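Local coordinates for protein FMN-dependent NADH-azoreductase 1 (PDB 3U7I) that probably uses FMN and NADH to reduce quinones and to cleave the azo bond of aromatic azo compounds, working as a homodimer, at residues M144-T155 against Y182-L193. Numbering follows the deposited sequence.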
HETATM    1  N   MSE C 144      -9.877  -4.709  16.743  1.00 18.53           N
HETATM    2  CA  MSE C 144      -8.753  -4.026  16.116  0.53 17.30           C
HETATM    3  C   MSE C 144      -8.725  -2.553  16.506  1.00 18.92           C
HETATM    4  O   MSE C 144      -9.750  -1.866  16.483  1.00 19.06           O
HETATM    5  CB  MSE C 144      -8.802  -4.174  14.587  0.53 16.59           C
HETATM    6  CG  MSE C 144      -7.941  -3.163  13.819  0.53 17.80           C
HETATM    7 SE   MSE C 144      -5.989  -3.471  13.826  0.53 32.28          SE
HETATM    8  CE  MSE C 144      -5.934  -5.168  12.853  0.53 30.74           C
ATOM      9  N   LEU C 145      -7.537  -2.083  16.875  1.00 18.06           N
ATOM     10  CA  LEU C 145      -7.295  -0.673  17.152  1.00 19.37           C
ATOM     11  C   LEU C 145      -6.161  -0.207  16.258  1.00 18.81           C
ATOM     12  O   LEU C 145      -5.101  -0.832  16.209  1.00 21.29           O
ATOM     13  CB  LEU C 145      -6.927  -0.451  18.617  1.00 21.25           C
ATOM     14  CG  LEU C 145      -6.550   0.982  19.002  1.00 22.73           C
ATOM     15  CD1 LEU C 145      -7.780   1.898  19.008  1.00 21.98           C
ATOM     16  CD2 LEU C 145      -5.848   1.000  20.360  1.00 24.05           C
ATOM     17  N   VAL C 146      -6.382   0.885  15.536  1.00 17.34           N
ATOM     18  CA  VAL C 146      -5.335   1.455  14.697  1.00 15.70           C
ATOM     19  C   VAL C 146      -4.866   2.775  15.305  1.00 17.28           C
ATOM     20  O   VAL C 146      -5.688   3.628  15.644  1.00 18.54           O
ATOM     21  CB  VAL C 146      -5.839   1.692  13.258  1.00 17.57           C
ATOM     22  CG1 VAL C 146      -4.769   2.392  12.424  1.00 18.12           C
ATOM     23  CG2 VAL C 146      -6.250   0.380  12.617  1.00 12.85           C
ATOM     24  N   ILE C 147      -3.556   2.926  15.479  1.00 18.10           N
ATOM     25  CA  ILE C 147      -2.985   4.173  15.977  0.70 20.03           C
ATOM     26  C   ILE C 147      -2.230   4.848  14.835  1.00 19.67           C
ATOM     27  O   ILE C 147      -1.151   4.403  14.440  1.00 20.88           O
ATOM     28  CB  ILE C 147      -2.030   3.928  17.180  0.70 19.87           C
ATOM     29  CG1 ILE C 147      -2.827   3.431  18.394  0.70 19.85           C
ATOM     30  CG2 ILE C 147      -1.269   5.203  17.528  0.70 19.93           C
ATOM     31  CD1 ILE C 147      -1.962   2.976  19.553  0.70 20.06           C
ATOM     32  N   GLN C 148      -2.783   5.941  14.324  1.00 19.01           N
ATOM     33  CA  GLN C 148      -2.217   6.613  13.147  1.00 19.10           C
ATOM     34  C   GLN C 148      -1.818   8.061  13.402  1.00 20.23           C
ATOM     35  O   GLN C 148      -2.650   8.872  13.814  1.00 24.61           O
ATOM     36  CB  GLN C 148      -3.218   6.561  11.978  1.00 19.59           C
ATOM     37  CG  GLN C 148      -2.799   7.324  10.713  1.00 18.80           C
ATOM     38  CD  GLN C 148      -3.845   7.224   9.604  1.00 21.09           C
ATOM     39  OE1 GLN C 148      -3.809   6.299   8.783  1.00 25.41           O
ATOM     40  NE2 GLN C 148      -4.788   8.168   9.580  1.00 19.53           N
ATOM     41  N   ALA C 149      -0.548   8.384  13.152  1.00 19.79           N
ATOM     42  CA  ALA C 149      -0.064   9.763  13.241  1.00 20.71           C
ATOM     43  C   ALA C 149       0.025  10.327  11.842  1.00 24.04           C
ATOM     44  O   ALA C 149       0.528   9.653  10.938  1.00 25.19           O
ATOM     45  CB  ALA C 149       1.307   9.817  13.904  1.00 21.21           C
ATOM     46  N   SER C 150      -0.453  11.558  11.654  1.00 23.80           N
ATOM     47  CA  SER C 150      -0.464  12.168  10.327  1.00 22.40           C
ATOM     48  C   SER C 150      -0.188  13.656  10.403  1.00 26.04           C
ATOM     49  O   SER C 150      -0.542  14.311  11.383  1.00 25.72           O
ATOM     50  CB  SER C 150      -1.803  11.919   9.615  1.00 22.05           C
ATOM     51  OG  SER C 150      -2.905  12.479  10.324  1.00 22.56           O
ATOM     52  N   GLY C 151       0.443  14.181   9.358  1.00 27.36           N
ATOM     53  CA  GLY C 151       0.692  15.604   9.248  1.00 26.47           C
ATOM     54  C   GLY C 151      -0.596  16.385   9.070  1.00 25.98           C
ATOM     55  O   GLY C 151      -0.790  17.414   9.710  1.00 29.07           O
ATOM     56  N   GLY C 152      -1.484  15.895   8.210  1.00 26.22           N
ATOM     57  CA  GLY C 152      -2.729  16.589   7.929  1.00 27.11           C
ATOM     58  C   GLY C 152      -3.878  16.167   8.826  1.00 28.54           C
ATOM     59  O   GLY C 152      -3.719  15.294   9.684  1.00 25.83           O
ATOM     60  N   ILE C 153      -5.033  16.800   8.633  1.00 30.02           N
ATOM     61  CA  ILE C 153      -6.236  16.477   9.397  1.00 30.80           C
ATOM     62  C   ILE C 153      -7.267  15.802   8.491  1.00 31.82           C
ATOM     63  O   ILE C 153      -7.518  16.263   7.371  1.00 29.96           O
ATOM     64  CB  ILE C 153      -6.814  17.733  10.076  1.00 31.14           C
ATOM     65  CG1 ILE C 153      -5.945  18.114  11.274  1.00 34.25           C
ATOM     66  CG2 ILE C 153      -8.252  17.513  10.519  1.00 31.24           C
ATOM     67  CD1 ILE C 153      -6.262  19.466  11.861  1.00 36.72           C
ATOM     68  N   TYR C 154      -7.853  14.707   8.981  1.00 32.26           N
ATOM     69  CA  TYR C 154      -8.656  13.807   8.148  1.00 32.63           C
ATOM     70  C   TYR C 154     -10.128  13.717   8.550  1.00 32.13           C
ATOM     71  O   TYR C 154     -10.912  12.990   7.936  1.00 32.12           O
ATOM     72  CB  TYR C 154      -8.009  12.412   8.111  1.00 31.48           C
ATOM     73  CG  TYR C 154      -6.722  12.447   7.326  1.00 33.15           C
ATOM     74  CD1 TYR C 154      -6.709  12.178   5.960  1.00 32.87           C
ATOM     75  CD2 TYR C 154      -5.527  12.812   7.935  1.00 34.31           C
ATOM     76  CE1 TYR C 154      -5.535  12.249   5.227  1.00 31.59           C
ATOM     77  CE2 TYR C 154      -4.348  12.886   7.208  1.00 33.07           C
ATOM     78  CZ  TYR C 154      -4.358  12.603   5.858  1.00 31.74           C
ATOM     79  OH  TYR C 154      -3.187  12.674   5.142  1.00 30.61           O
ATOM     80  N   THR C 155     -10.505  14.485   9.562  1.00 30.58           N
ATOM     81  CA  THR C 155     -11.846  14.400  10.116  1.00 33.41           C
ATOM     82  C   THR C 155     -12.734  15.600   9.749  1.00 38.81           C
ATOM     83  O   THR C 155     -13.747  15.855  10.410  1.00 42.71           O
ATOM     84  CB  THR C 155     -11.776  14.232  11.638  1.00 33.44           C
ATOM     85  OG1 THR C 155     -10.791  15.134  12.166  1.00 34.21           O
ATOM     86  CG2 THR C 155     -11.384  12.802  11.985  1.00 30.04           C
ATOM     87  N   TYR C 182     -13.766  -2.259  15.166  1.00 24.59           N
ATOM     88  CA  TYR C 182     -12.643  -1.472  14.666  1.00 21.65           C
ATOM     89  C   TYR C 182     -12.687  -0.049  15.223  1.00 22.32           C
ATOM     90  O   TYR C 182     -13.738   0.593  15.246  1.00 22.81           O
ATOM     91  CB  TYR C 182     -12.697  -1.435  13.137  1.00 20.92           C
ATOM     92  CG  TYR C 182     -11.653  -0.576  12.457  1.00 20.19           C
ATOM     93  CD1 TYR C 182     -10.558  -1.153  11.844  1.00 18.01           C
ATOM     94  CD2 TYR C 182     -11.780   0.806  12.401  1.00 22.06           C
ATOM     95  CE1 TYR C 182      -9.606  -0.388  11.206  1.00 19.39           C
ATOM     96  CE2 TYR C 182     -10.826   1.582  11.762  1.00 23.89           C
ATOM     97  CZ  TYR C 182      -9.733   0.970  11.165  1.00 20.54           C
ATOM     98  OH  TYR C 182      -8.767   1.720  10.514  1.00 17.69           O
ATOM     99  N   GLN C 183     -11.540   0.427  15.694  1.00 19.76           N
ATOM    100  CA  GLN C 183     -11.392   1.817  16.081  1.00 16.41           C
ATOM    101  C   GLN C 183     -10.077   2.336  15.544  1.00 16.47           C
ATOM    102  O   GLN C 183      -9.066   1.635  15.559  1.00 17.27           O
ATOM    103  CB  GLN C 183     -11.407   1.992  17.595  1.00 19.60           C
ATOM    104  CG  GLN C 183     -10.994   3.401  18.025  1.00 20.72           C
ATOM    105  CD  GLN C 183     -11.194   3.660  19.496  1.00 25.29           C
ATOM    106  OE1 GLN C 183     -11.312   2.726  20.296  1.00 26.51           O
ATOM    107  NE2 GLN C 183     -11.248   4.938  19.869  1.00 23.79           N
ATOM    108  N   ILE C 184     -10.097   3.562  15.046  1.00 19.69           N
ATOM    109  CA  ILE C 184      -8.861   4.258  14.730  1.00 19.54           C
ATOM    110  C   ILE C 184      -8.703   5.516  15.598  1.00 21.98           C
ATOM    111  O   ILE C 184      -9.624   6.337  15.726  1.00 22.46           O
ATOM    112  CB  ILE C 184      -8.734   4.592  13.223  1.00 18.29           C
ATOM    113  CG1 ILE C 184      -7.434   5.358  12.970  1.00 17.31           C
ATOM    114  CG2 ILE C 184      -9.963   5.367  12.730  1.00 17.32           C
ATOM    115  CD1 ILE C 184      -7.022   5.431  11.524  1.00 18.83           C
ATOM    116  N   VAL C 185      -7.536   5.637  16.219  1.00 18.73           N
ATOM    117  CA  VAL C 185      -7.169   6.862  16.905  1.00 21.09           C
ATOM    118  C   VAL C 185      -6.245   7.669  15.981  1.00 22.92           C
ATOM    119  O   VAL C 185      -5.187   7.188  15.568  1.00 21.81           O
ATOM    120  CB  VAL C 185      -6.500   6.570  18.253  1.00 22.63           C
ATOM    121  CG1 VAL C 185      -5.996   7.864  18.896  1.00 25.42           C
ATOM    122  CG2 VAL C 185      -7.481   5.831  19.190  1.00 21.13           C
ATOM    123  N   ARG C 186      -6.672   8.881  15.640  1.00 22.99           N
ATOM    124  CA  ARG C 186      -5.918   9.742  14.737  1.00 25.12           C
ATOM    125  C   ARG C 186      -5.152  10.823  15.493  1.00 26.52           C
ATOM    126  O   ARG C 186      -5.727  11.838  15.907  1.00 28.06           O
ATOM    127  CB  ARG C 186      -6.851  10.397  13.713  1.00 27.49           C
ATOM    128  CG  ARG C 186      -7.537   9.424  12.770  1.00 28.01           C
ATOM    129  CD  ARG C 186      -8.320  10.166  11.690  1.00 28.76           C
ATOM    130  NE  ARG C 186      -8.983   9.238  10.775  1.00 25.72           N
ATOM    131  CZ  ARG C 186     -10.102   8.584  11.062  1.00 26.24           C
ATOM    132  NH1 ARG C 186     -10.692   8.743  12.240  1.00 26.74           N
ATOM    133  NH2 ARG C 186     -10.634   7.766  10.169  1.00 27.69           N
ATOM    134  N   ALA C 187      -3.853  10.602  15.673  1.00 24.55           N
ATOM    135  CA  ALA C 187      -2.981  11.639  16.201  1.00 25.73           C
ATOM    136  C   ALA C 187      -2.634  12.541  15.022  1.00 26.26           C
ATOM    137  O   ALA C 187      -1.498  12.554  14.542  1.00 27.60           O
ATOM    138  CB  ALA C 187      -1.736  11.031  16.800  1.00 26.46           C
ATOM    139  N   GLN C 188      -3.633  13.288  14.563  1.00 25.35           N
ATOM    140  CA  GLN C 188      -3.550  14.026  13.311  1.00 25.29           C
ATOM    141  C   GLN C 188      -3.168  15.489  13.508  1.00 29.55           C
ATOM    142  O   GLN C 188      -3.253  16.028  14.616  1.00 31.62           O
ATOM    143  CB  GLN C 188      -4.894  13.948  12.590  1.00 24.31           C
ATOM    144  CG  GLN C 188      -6.060  14.416  13.454  1.00 26.57           C
ATOM    145  CD  GLN C 188      -7.395  14.301  12.745  1.00 29.73           C
ATOM    146  OE1 GLN C 188      -7.472  13.782  11.631  1.00 30.48           O
ATOM    147  NE2 GLN C 188      -8.454  14.790  13.385  1.00 28.35           N
ATOM    148  N   GLY C 189      -2.762  16.130  12.414  1.00 29.90           N
ATOM    149  CA  GLY C 189      -2.409  17.535  12.427  1.00 27.60           C
ATOM    150  C   GLY C 189      -1.075  17.837  13.088  1.00 31.37           C
ATOM    151  O   GLY C 189      -0.910  18.901  13.675  1.00 33.57           O
ATOM    152  N   THR C 190      -0.115  16.919  12.987  1.00 31.61           N
ATOM    153  CA  THR C 190       1.209  17.156  13.569  1.00 35.12           C
ATOM    154  C   THR C 190       1.986  18.264  12.829  1.00 38.28           C
ATOM    155  O   THR C 190       3.013  18.755  13.318  1.00 42.81           O
ATOM    156  CB  THR C 190       2.066  15.855  13.650  1.00 37.22           C
ATOM    157  OG1 THR C 190       2.445  15.425  12.331  1.00 36.97           O
ATOM    158  CG2 THR C 190       1.299  14.738  14.362  1.00 34.59           C
ATOM    159  N   ALA C 191       1.497  18.658  11.657  1.00 33.15           N
ATOM    160  CA  ALA C 191       2.169  19.694  10.874  1.00 33.22           C
ATOM    161  C   ALA C 191       1.560  21.071  11.107  1.00 39.48           C
ATOM    162  O   ALA C 191       2.174  22.084  10.771  1.00 44.81           O
ATOM    163  CB  ALA C 191       2.147  19.350   9.398  1.00 28.85           C
ATOM    164  N   VAL C 192       0.357  21.105  11.679  1.00 39.02           N
ATOM    165  CA  VAL C 192      -0.354  22.368  11.882  1.00 41.25           C
ATOM    166  C   VAL C 192      -0.858  22.610  13.300  1.00 42.48           C
ATOM    167  O   VAL C 192      -1.225  23.734  13.629  1.00 44.22           O
ATOM    168  CB  VAL C 192      -1.552  22.535  10.917  1.00 42.94           C
ATOM    169  CG1 VAL C 192      -1.065  22.730   9.485  1.00 43.88           C
ATOM    170  CG2 VAL C 192      -2.515  21.356  11.033  1.00 41.85           C
ATOM    171  N   LEU C 193      -0.886  21.570  14.131  1.00 41.26           N
ATOM    172  CA  LEU C 193      -1.368  21.709  15.510  1.00 39.88           C
ATOM    173  C   LEU C 193      -0.225  21.655  16.538  1.00 38.43           C
ATOM    174  O   LEU C 193       0.888  21.227  16.228  1.00 35.37           O
ATOM    175  CB  LEU C 193      -2.439  20.652  15.827  1.00 39.76           C
ATOM    176  CG  LEU C 193      -3.725  20.634  14.986  1.00 39.49           C
ATOM    177  CD1 LEU C 193      -4.584  19.406  15.331  1.00 36.42           C
ATOM    178  CD2 LEU C 193      -4.520  21.917  15.169  1.00 40.34           C
TER
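Two donors grip the carbonyl oxygen of Gly152 from opposite faces of its plane: Ser150 OG, 3.0 Å from Gly152 O, and the backbone N of Gly189. Ser150 suits this place because its short hydroxyl, set between its own N and carbonyl carbon (chi1 61°), reaches the carbonyl two residues on while touching Gln188 CB. Gln188 reaches across with an extended chain and clamps the loop with both ends of its amide. OE1 takes the N-H of Tyr154 from above the carbonyl plane, Tyr154 N to Gln188 OE1 being 2.8 Å, and NE2 gives an almost in-plane bond of 2.7 Å to Thr155 OG1. Glycine suits position 189, where phi is positive and a side chain would run into Leu193; Ile153 CG1 packs on the bare CA of Gly189 at 3.8 Å. Further back, strands 144-149 and 182-187 run parallel, joined by alternating bonds such as Val185 N to Val146 O, 2.8 Å. On one face, Val146 CG2 lies 3.7 Å from Tyr182 CE1, while the tyrosine hydroxyl bonds His167; Ile184 CD1 lies over one face of the Arg186 guanidinium, offset toward its rim, and Arg186 NE forms a salt bridge with Glu164. On the other face, small Ala149 and Ala187 meet Ser23, a predicted FMN-binding residue, and Val22, which probably lets the start of helix 22-37 lie close. Helix 165-177 lies in the connection between these neighbouring parallel strands, the last two of the flavodoxin-like sheet, in a beta-alpha-beta crossover.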